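Local structure of heme-binding protein A / AI-2 binding protein A (Helicobacter pylori SS1, 6OFQ) at residues V56-G59 with N60-T64; L218-K221 with D222-I226; A255-R259 with T260-M264. The protein binds peptides in the periplasm, here the tetrapeptide STSA, and probably hands them to a membrane-embedded ABC transporter. All blocks are in the same frame, centred on the assembly; numbering follows the deposited sequence.

Interaction 1. Residues V56-G59 with N60-T64; sequences VATG and NIYDT
Asn60 turns its side-chain amide back along the helix to the carbonyl of Val56, one turn earlier: ND2 lies 2.8 Å from Val56 O in a hydrogen bond that runs nearly along the C=O axis and stays close to the plane of the amide. CG of Asn60 stands beside its own backbone N (chi1 -79°), which aims the amide back at the oxygen of Val56. The side chain takes the place of the backbone donor: Asn60 N is 4.1 Å from Val56 O and bonds instead to Ala57 O at 3.1 Å. The amide has further partners: ND2 also donates to Asn524 O and OD1 accepts from Phe526 N, so bonds at both its atoms fix its rotation. These features belong to the C-terminal end of helix 52-61, where bonds of i to i+3 spacing appear. Thr58 O accepts from both Ile61 N and Tyr62 N, the first from above the carbonyl plane and the second, at 3.0 Å, almost straight on. Tyr62 brings one edge of its ring to the same threonine: CD2 comes within 3.4 Å of Thr58 O and 3.9 Å of Thr58 CB, the latter lying in the ring plane. Ile61 holds one face of that ring, with CG2 3.9 Å above the plane and over the ring centre; this branch stands anti to the Ile61 backbone N, whereas CG1 carries CD1 back to Ala57, 3.6 Å from Ala57 O. At the far end of the ring, Tyr62 OH is hydrogen-bonded to Met44 O, while Pro46 and Leu187 touch its side chain. Val56 packs on Phe35 and Arg37 of strand 32-37.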
# COMPACT_ATOMS: atom_id res chain seq x y z
N VAL A 56 4.44 6.31 -4.94
CA VAL A 56 5.32 6.40 -6.10
C VAL A 56 6.34 7.53 -5.93
O VAL A 56 7.54 7.30 -6.10
CB VAL A 56 4.50 6.60 -7.39
CG1 VAL A 56 5.46 6.83 -8.57
CG2 VAL A 56 3.56 5.43 -7.66
N ALA A 57 5.88 8.72 -5.58
CA ALA A 57 6.83 9.81 -5.36
C ALA A 57 7.60 9.71 -4.04
O ALA A 57 8.84 9.77 -4.04
CB ALA A 57 6.15 11.17 -5.45
N THR A 58 6.87 9.48 -2.95
CA THR A 58 7.53 9.59 -1.65
C THR A 58 8.57 8.51 -1.42
O THR A 58 9.60 8.73 -0.79
CB THR A 58 6.51 9.62 -0.50
OG1 THR A 58 5.85 8.35 -0.45
CG2 THR A 58 5.51 10.70 -0.61
N GLY A 59 8.35 7.31 -1.98
CA GLY A 59 9.30 6.23 -1.85
C GLY A 59 10.65 6.49 -2.48
O GLY A 59 11.65 5.86 -2.13
N ASN A 60 10.70 7.39 -3.45
CA ASN A 60 11.95 7.78 -4.07
C ASN A 60 12.66 8.96 -3.34
O ASN A 60 13.86 9.13 -3.54
CB ASN A 60 11.62 8.22 -5.50
CG ASN A 60 11.42 7.05 -6.43
OD1 ASN A 60 12.39 6.40 -6.79
ND2 ASN A 60 10.17 6.76 -6.81
N ILE A 61 11.90 9.71 -2.57
CA ILE A 61 12.36 10.95 -1.92
C ILE A 61 12.90 10.63 -0.53
O ILE A 61 13.90 11.24 -0.06
CB ILE A 61 11.19 11.95 -1.86
CG1 ILE A 61 10.91 12.45 -3.29
CG2 ILE A 61 11.47 13.07 -0.87
CD1 ILE A 61 9.59 13.22 -3.39
N TYR A 62 12.22 9.74 0.20
CA TYR A 62 12.54 9.51 1.61
C TYR A 62 13.19 8.13 1.80
O TYR A 62 12.90 7.20 1.06
CB TYR A 62 11.31 9.49 2.51
CG TYR A 62 10.53 10.79 2.54
CD1 TYR A 62 10.93 11.85 3.33
CD2 TYR A 62 9.41 10.98 1.75
CE1 TYR A 62 10.22 13.03 3.42
CE2 TYR A 62 8.68 12.15 1.86
CZ TYR A 62 9.08 13.16 2.71
OH TYR A 62 8.28 14.29 2.82
N ASP A 63 14.05 8.04 2.82
CA ASP A 63 14.48 6.78 3.38
C ASP A 63 13.90 6.50 4.73
O ASP A 63 13.36 7.37 5.43
CB ASP A 63 15.99 6.76 3.52
CG ASP A 63 16.67 6.84 2.17
OD1 ASP A 63 16.35 6.02 1.27
OD2 ASP A 63 17.53 7.72 1.97
N THR A 64 14.05 5.22 5.07
CA THR A 64 13.62 4.65 6.34
C THR A 64 14.86 4.13 7.11
O THR A 64 15.97 4.13 6.59
CB THR A 64 12.57 3.53 6.12
OG1 THR A 64 12.91 2.79 4.95
CG2 THR A 64 11.15 4.11 5.93

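Interaction 2. Residues L218-K221 with D222-I226; sequences LWNK and DEKII
Trp219 lies side by side with Ile225 across a non-hydrogen-bonded pair of the hairpin, both side chains pointing the same way. From CB the contact tightens along the indole: CB is 4.2 Å from Ile225 CG1, CG is 3.9 Å from it, and CD1 closes to 3.4 Å in an oblique approach. CG sits anti to the backbone N (chi1 178°), which carries the five-membered ring alongside the isoleucine. NE1, the polar atom of the indole, recedes slightly to 4.1 Å from Ile225 CG1 and is hydrogen-bonded to Asp40 OD2; the side chain also touches Met44. Beyond this pair Glu223 and Lys224 both face Asn220, a classic beta bulge: Asn220 O accepts from both their backbone N atoms. On the other face of the hairpin, Asn220 ND2 donates to Glu223 OE1 at 2.9 Å, meeting it from above the carboxylate plane, with amide and carboxylate planes 66° apart. Strand 214-220 is an edge strand of a mixed five-stranded sheet; the second arm pairs with strand 242-247, Ile225 with Val245 and, just before the strand, Glu223 with Thr247, while Ile225 also touches Ala57 of helix 52-61.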
# COMPACT_ATOMS: atom_id res chain seq x y z
N LEU A 218 8.89 19.37 -8.73
CA LEU A 218 7.60 19.97 -8.96
C LEU A 218 6.48 18.98 -8.76
O LEU A 218 6.68 17.78 -9.04
CB LEU A 218 7.64 20.43 -10.44
CG LEU A 218 6.46 20.92 -11.21
CD1 LEU A 218 7.08 21.53 -12.44
CD2 LEU A 218 5.65 19.73 -11.68
N TRP A 219 5.33 19.47 -8.34
CA TRP A 219 4.11 18.70 -8.29
C TRP A 219 2.97 19.53 -8.88
O TRP A 219 2.53 20.51 -8.26
CB TRP A 219 3.81 18.29 -6.86
CG TRP A 219 2.53 17.49 -6.62
CD1 TRP A 219 1.78 16.78 -7.57
CD2 TRP A 219 1.92 17.24 -5.37
NE1 TRP A 219 0.74 16.16 -6.95
CE2 TRP A 219 0.82 16.40 -5.59
CE3 TRP A 219 2.24 17.63 -4.05
CZ2 TRP A 219 0.05 15.91 -4.53
CZ3 TRP A 219 1.44 17.16 -3.02
CH2 TRP A 219 0.33 16.38 -3.26
N ASN A 220 2.49 19.19 -10.06
CA ASN A 220 1.27 19.79 -10.60
C ASN A 220 0.19 18.76 -10.41
O ASN A 220 0.20 17.66 -11.00
CB ASN A 220 1.40 20.12 -12.08
CG ASN A 220 2.42 21.22 -12.40
OD1 ASN A 220 2.80 21.98 -11.52
ND2 ASN A 220 2.86 21.29 -13.64
N LYS A 221 -0.79 19.13 -9.60
CA LYS A 221 -1.85 18.25 -9.18
C LYS A 221 -2.55 17.62 -10.37
O LYS A 221 -2.83 18.32 -11.36
CB LYS A 221 -2.83 19.07 -8.33
CG LYS A 221 -3.79 18.28 -7.45
CD LYS A 221 -4.95 19.18 -7.05
CE LYS A 221 -6.22 18.37 -6.85
NZ LYS A 221 -6.95 18.89 -5.66
N ASP A 222 -2.76 16.31 -10.32
CA ASP A 222 -3.48 15.55 -11.34
C ASP A 222 -2.81 15.58 -12.70
O ASP A 222 -3.42 15.21 -13.72
CB ASP A 222 -4.99 15.96 -11.39
CG ASP A 222 -5.66 15.78 -10.06
OD1 ASP A 222 -5.30 14.81 -9.37
OD2 ASP A 222 -6.51 16.61 -9.65
N GLU A 223 -1.55 16.02 -12.79
CA GLU A 223 -0.83 16.11 -14.05
C GLU A 223 0.53 15.42 -14.01
O GLU A 223 0.74 14.39 -14.66
CB GLU A 223 -0.72 17.59 -14.44
CG GLU A 223 -0.01 17.99 -15.71
CD GLU A 223 0.38 19.48 -15.61
OE1 GLU A 223 1.60 19.76 -15.74
OE2 GLU A 223 -0.56 20.29 -15.34
N LYS A 224 1.47 15.97 -13.25
CA LYS A 224 2.79 15.35 -13.19
C LYS A 224 3.55 15.78 -11.95
O LYS A 224 3.32 16.87 -11.38
CB LYS A 224 3.66 15.69 -14.42
CG LYS A 224 4.04 17.16 -14.55
CD LYS A 224 4.77 17.52 -15.83
CE LYS A 224 5.18 18.98 -15.87
NZ LYS A 224 5.79 19.16 -17.22
N ILE A 225 4.46 14.88 -11.51
CA ILE A 225 5.50 15.17 -10.53
C ILE A 225 6.84 14.97 -11.22
O ILE A 225 7.05 13.97 -11.97
CB ILE A 225 5.35 14.16 -9.37
CG1 ILE A 225 4.05 14.49 -8.63
CG2 ILE A 225 6.58 14.20 -8.48
CD1 ILE A 225 3.51 13.27 -7.89
N ILE A 226 7.79 15.87 -10.94
CA ILE A 226 9.14 15.75 -11.45
C ILE A 226 10.09 15.50 -10.30
O ILE A 226 10.06 16.25 -9.30
CB ILE A 226 9.60 17.00 -12.25
CG1 ILE A 226 8.73 17.17 -13.50
CG2 ILE A 226 11.07 16.91 -12.61
CD1 ILE A 226 9.00 18.43 -14.29

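Interaction 3. Residues A255-R259 with T260-M264; sequences ALALR and TGEIM
Ile263 lies back against the last turn of helix 251-259, its longer branch meeting both Ala257 and Leu258: CG1 is 3.7 Å from Ala257 CB and CD1 is 3.9 Å from Leu258 CB. Its chi1 of 64° places CG1 between its own backbone N and carbonyl carbon, so the branch folds inward over the helix end. Leu258 reaches back with CD1, 3.5 Å from Ile263 O. Further out, Leu256 and Thr260 meet obliquely, CD1 to CG2 at 4.1 Å, while the same Leu256 methyl rests 3.8 Å above the guanidinium plane of Arg259, offset toward its rim. Glu262 extends alongside Ala257 with its carboxylate beside CB, and OE2 continues to a salt bridge with Arg246. The backbone here forms a Schellman motif. Gly261 takes a positive phi of 76°, a value that favours glycine, and its N bonds to Leu258 O at 3.0 Å, while Glu262 N makes a short but poorly angled, weak bond to Ala257 O. Ile263 N then reaches the same Ala257 O at 3.0 Å and nearly straight, 171° at the hydrogen, so this carbonyl takes one well-aligned backbone donor and one weak one, though Ile263 N comes in from above its plane. Leu258 also packs on Pro508 and Leu510, and Ile263 on Val34 and Ala36. The chemistry is therefore uneven: helix-end carbonyls are drawn into bonds with the returning chain, yet Ile263 O is buried against a leucine methyl without any polar partner in the model, which probably carries a desolvation cost.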
# COMPACT_ATOMS: atom_id res chain seq x y z
N ALA A 255 -1.87 3.48 -22.41
CA ALA A 255 -1.25 2.56 -23.32
C ALA A 255 -0.94 3.14 -24.68
O ALA A 255 0.12 2.85 -25.25
CB ALA A 255 -2.09 1.30 -23.42
N LEU A 256 -1.82 4.01 -25.18
CA LEU A 256 -1.48 4.68 -26.42
C LEU A 256 -0.25 5.56 -26.30
O LEU A 256 0.63 5.59 -27.18
CB LEU A 256 -2.66 5.51 -26.94
CG LEU A 256 -2.41 6.26 -28.25
CD1 LEU A 256 -2.01 5.35 -29.39
CD2 LEU A 256 -3.72 7.06 -28.49
N ALA A 257 -0.10 6.21 -25.14
CA ALA A 257 1.07 6.98 -24.87
C ALA A 257 2.36 6.11 -24.81
O ALA A 257 3.45 6.57 -25.18
CB ALA A 257 0.91 7.81 -23.61
N LEU A 258 2.25 4.85 -24.37
CA LEU A 258 3.37 3.95 -24.45
C LEU A 258 3.65 3.61 -25.88
O LEU A 258 4.82 3.59 -26.28
CB LEU A 258 3.10 2.70 -23.63
CG LEU A 258 4.29 1.76 -23.58
CD1 LEU A 258 5.46 2.29 -22.75
CD2 LEU A 258 3.86 0.44 -22.95
N ARG A 259 2.61 3.35 -26.65
CA ARG A 259 2.77 2.95 -28.05
C ARG A 259 3.42 4.07 -28.87
O ARG A 259 4.09 3.76 -29.86
CB ARG A 259 1.38 2.57 -28.58
CG ARG A 259 1.00 1.19 -28.12
CD ARG A 259 -0.48 0.95 -28.43
NE ARG A 259 -0.87 1.20 -29.83
CZ ARG A 259 -2.11 1.49 -30.18
NH1 ARG A 259 -3.03 1.65 -29.23
NH2 ARG A 259 -2.43 1.62 -31.47
N THR A 260 3.17 5.32 -28.56
CA THR A 260 3.79 6.44 -29.27
C THR A 260 5.15 6.83 -28.67
O THR A 260 5.82 7.73 -29.18
CB THR A 260 2.89 7.67 -29.29
OG1 THR A 260 2.73 8.20 -27.96
CG2 THR A 260 1.53 7.41 -29.91
N GLY A 261 5.53 6.24 -27.56
CA GLY A 261 6.74 6.62 -26.83
C GLY A 261 6.69 7.89 -26.01
O GLY A 261 7.70 8.30 -25.42
N GLU A 262 5.47 8.43 -25.86
CA GLU A 262 5.27 9.61 -25.04
C GLU A 262 5.53 9.30 -23.57
O GLU A 262 5.92 10.15 -22.76
CB GLU A 262 3.81 10.06 -25.26
CG GLU A 262 3.34 11.26 -24.51
CD GLU A 262 1.87 11.61 -24.75
OE1 GLU A 262 1.55 11.60 -25.99
OE2 GLU A 262 1.17 11.79 -23.72
N ILE A 263 5.16 8.08 -23.19
CA ILE A 263 5.56 7.62 -21.84
C ILE A 263 6.31 6.31 -22.06
O ILE A 263 6.29 5.70 -23.13
CB ILE A 263 4.36 7.45 -20.87
CG1 ILE A 263 3.40 6.36 -21.32
CG2 ILE A 263 3.65 8.79 -20.76
CD1 ILE A 263 3.49 5.10 -20.54
N MET A 264 7.01 5.81 -21.04
CA MET A 264 8.00 4.74 -21.18
C MET A 264 7.73 3.51 -20.32
O MET A 264 8.29 2.45 -20.57
CB MET A 264 9.40 5.26 -20.89
CG MET A 264 9.80 6.43 -21.79
SD MET A 264 11.13 7.43 -21.12
CE MET A 264 12.49 6.32 -21.17

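Overall arrangement
Along the chain the three contacts come in series, and all are grouped around one mixed five-stranded sheet. Interaction 1 ends helix 52-61, which packs against strands 32-37, 214-220 and 224-229; interaction 2 is the hairpin of the last two. They touch directly, Ala57 CB lying 4.2 Å from Ile225 CD1, with centres about 16 Å apart. Interaction 3 leads from helix 251-259 toward strand 265-266, the sheet strand furthest from 214-220; its centre is about 18 Å from that of interaction 2 and about 25 Å from that of interaction 1, without touching either. Together they place two helix ends against a sheet of this periplasmic binding protein, of which the hairpin forms one edge.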